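Long-range contact in ADP-ribosylglycohydrolase (Thermus thermophilus, PDB 2YZV), which belongs to the ADP-ribosylglycohydrolase family and has a mainly helical, strand-free fold that holds two magnesium ions in this model: residues Thr105-Glu110 with Ala120-Gly125. Sequence-based numbering, arbitrary orientation.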
loop_
_atom_site.group_PDB
_atom_site.type_symbol
_atom_site.label_atom_id
_atom_site.label_comp_id
_atom_site.label_asym_id
_atom_site.label_seq_id
_atom_site.Cartn_x
_atom_site.Cartn_y
_atom_site.Cartn_z
ATOM N N THR A 105 7.378 -2.597 14.007
ATOM C CA THR A 105 5.995 -2.236 14.296
ATOM C C THR A 105 5.535 -2.716 15.673
ATOM O O THR A 105 4.818 -2.000 16.371
ATOM C CB THR A 105 5.038 -2.799 13.225
ATOM O OG1 THR A 105 5.405 -2.281 11.939
ATOM C CG2 THR A 105 3.604 -2.397 13.528
ATOM N N ARG A 106 5.938 -3.922 16.065
ATOM C CA ARG A 106 5.540 -4.441 17.368
ATOM C C ARG A 106 6.121 -3.546 18.454
ATOM O O ARG A 106 5.487 -3.308 19.483
ATOM C CB ARG A 106 6.025 -5.882 17.559
ATOM C CG ARG A 106 7.531 -6.051 17.622
ATOM C CD ARG A 106 7.896 -7.508 17.871
ATOM N NE ARG A 106 9.340 -7.721 17.894
ATOM C CZ ARG A 106 9.916 -8.913 18.026
ATOM N NH1 ARG A 106 9.167 -10.002 18.148
ATOM N NH2 ARG A 106 11.237 -9.017 18.033
ATOM N N ARG A 107 7.327 -3.043 18.214
ATOM C CA ARG A 107 7.987 -2.159 19.163
ATOM C C ARG A 107 7.241 -0.829 19.240
ATOM O O ARG A 107 7.056 -0.273 20.323
ATOM C CB ARG A 107 9.441 -1.929 18.745
ATOM C CG ARG A 107 10.189 -0.909 19.591
ATOM C CD ARG A 107 11.689 -1.112 19.472
ATOM N NE ARG A 107 12.100 -1.280 18.082
ATOM C CZ ARG A 107 13.314 -1.662 17.702
ATOM N NH1 ARG A 107 14.246 -1.918 18.612
ATOM N NH2 ARG A 107 13.593 -1.803 16.414
ATOM N N ALA A 108 6.805 -0.326 18.090
ATOM C CA ALA A 108 6.070 0.931 18.051
ATOM C C ALA A 108 4.771 0.785 18.838
ATOM O O ALA A 108 4.392 1.673 19.601
ATOM C CB ALA A 108 5.772 1.322 16.606
ATOM N N LEU A 109 4.088 -0.340 18.658
ATOM C CA LEU A 109 2.835 -0.567 19.366
ATOM C C LEU A 109 3.035 -0.649 20.879
ATOM O O LEU A 109 2.229 -0.120 21.643
ATOM C CB LEU A 109 2.158 -1.838 18.843
ATOM C CG LEU A 109 1.755 -1.769 17.365
ATOM C CD1 LEU A 109 1.121 -3.082 16.943
ATOM C CD2 LEU A 109 0.786 -0.617 17.144
ATOM N N GLU A 110 4.105 -1.305 21.318
ATOM C CA GLU A 110 4.368 -1.410 22.750
ATOM C C GLU A 110 4.858 -0.072 23.303
ATOM O O GLU A 110 4.653 0.233 24.479
ATOM C CB GLU A 110 5.400 -2.504 23.033
ATOM C CG GLU A 110 4.899 -3.921 22.766
ATOM C CD GLU A 110 3.720 -4.314 23.645
ATOM O OE1 GLU A 110 3.443 -3.612 24.642
ATOM O OE2 GLU A 110 3.075 -5.343 23.343
ATOM N N ALA A 120 4.689 6.687 17.569
ATOM C CA ALA A 120 5.682 5.819 18.187
ATOM C C ALA A 120 6.769 5.247 17.294
ATOM O O ALA A 120 7.569 4.431 17.745
ATOM C CB ALA A 120 4.971 4.692 18.914
ATOM N N GLY A 121 6.804 5.658 16.032
ATOM C CA GLY A 121 7.837 5.147 15.151
ATOM C C GLY A 121 9.184 5.721 15.550
ATOM O O GLY A 121 9.254 6.834 16.078
ATOM N N ASP A 122 10.250 4.960 15.327
ATOM C CA ASP A 122 11.590 5.432 15.653
ATOM C C ASP A 122 12.436 5.484 14.388
ATOM O O ASP A 122 12.015 5.015 13.330
ATOM C CB ASP A 122 12.249 4.538 16.713
ATOM C CG ASP A 122 12.317 3.082 16.298
ATOM O OD1 ASP A 122 12.841 2.795 15.203
ATOM O OD2 ASP A 122 11.857 2.221 17.078
ATOM N N GLU A 123 13.626 6.062 14.501
ATOM C CA GLU A 123 14.527 6.207 13.364
ATOM C C GLU A 123 15.025 4.895 12.771
ATOM O O GLU A 123 15.592 4.883 11.680
ATOM C CB GLU A 123 15.711 7.088 13.764
ATOM C CG GLU A 123 15.295 8.503 14.148
ATOM C CD GLU A 123 16.420 9.304 14.768
ATOM O OE1 GLU A 123 16.888 8.932 15.866
ATOM O OE2 GLU A 123 16.836 10.308 14.155
ATOM N N ALA A 124 14.810 3.791 13.479
ATOM C CA ALA A 124 15.245 2.488 12.983
ATOM C C ALA A 124 14.192 1.893 12.051
ATOM O O ALA A 124 14.456 0.925 11.334
ATOM C CB ALA A 124 15.506 1.537 14.150
ATOM N N GLY A 125 13.002 2.485 12.054
ATOM C CA GLY A 125 11.929 1.983 11.213
ATOM C C GLY A 125 11.939 2.536 9.802
ATOM O O GLY A 125 11.296 3.549 9.525
HETATM O O HOH W 1 12.341 0.136 14.989
#
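Arg-107 and Asp-122 cross at about a right angle, with the guanidinium and carboxylate planes turned 80° apart. Arg-107 leaves helix 105-115 with CG anti to its backbone N (chi1 174°), and a bend at chi3 carries its tip out to residues 120-125. Its NE sits 3.7 Å from Asp-122 OD2, a long salt bridge resting on charge alone, since the oxygen lies well out of the guanidinium plane. A water makes the second link: it donates to Asp-122 OD1 and accepts a weak hydrogen bond from Arg-107 NH2. Residues 120-125 belong to the loop that links helix 105-115 to helix 129-132 and folds back along the first of them. With Asp-122 CG in the crowded position between the backbone N and the carbonyl carbon (chi1 57°), OD1 accepts from Ala-124 N at 2.8 Å with its anti lone pair, an Asx turn at the start of the type I turn Asp-122 to Gly-125. Two residues earlier, Ala-120 lies against the helix: its CB is 3.1 Å from Ala-108 O, while the two CB atoms are 4.2 Å apart. Arg-111, one turn further along the helix, reaches the loop at two points, with a salt bridge to Asp-122 OD2 through NH2 and a hydrogen bond to Ala-120 O through NH1.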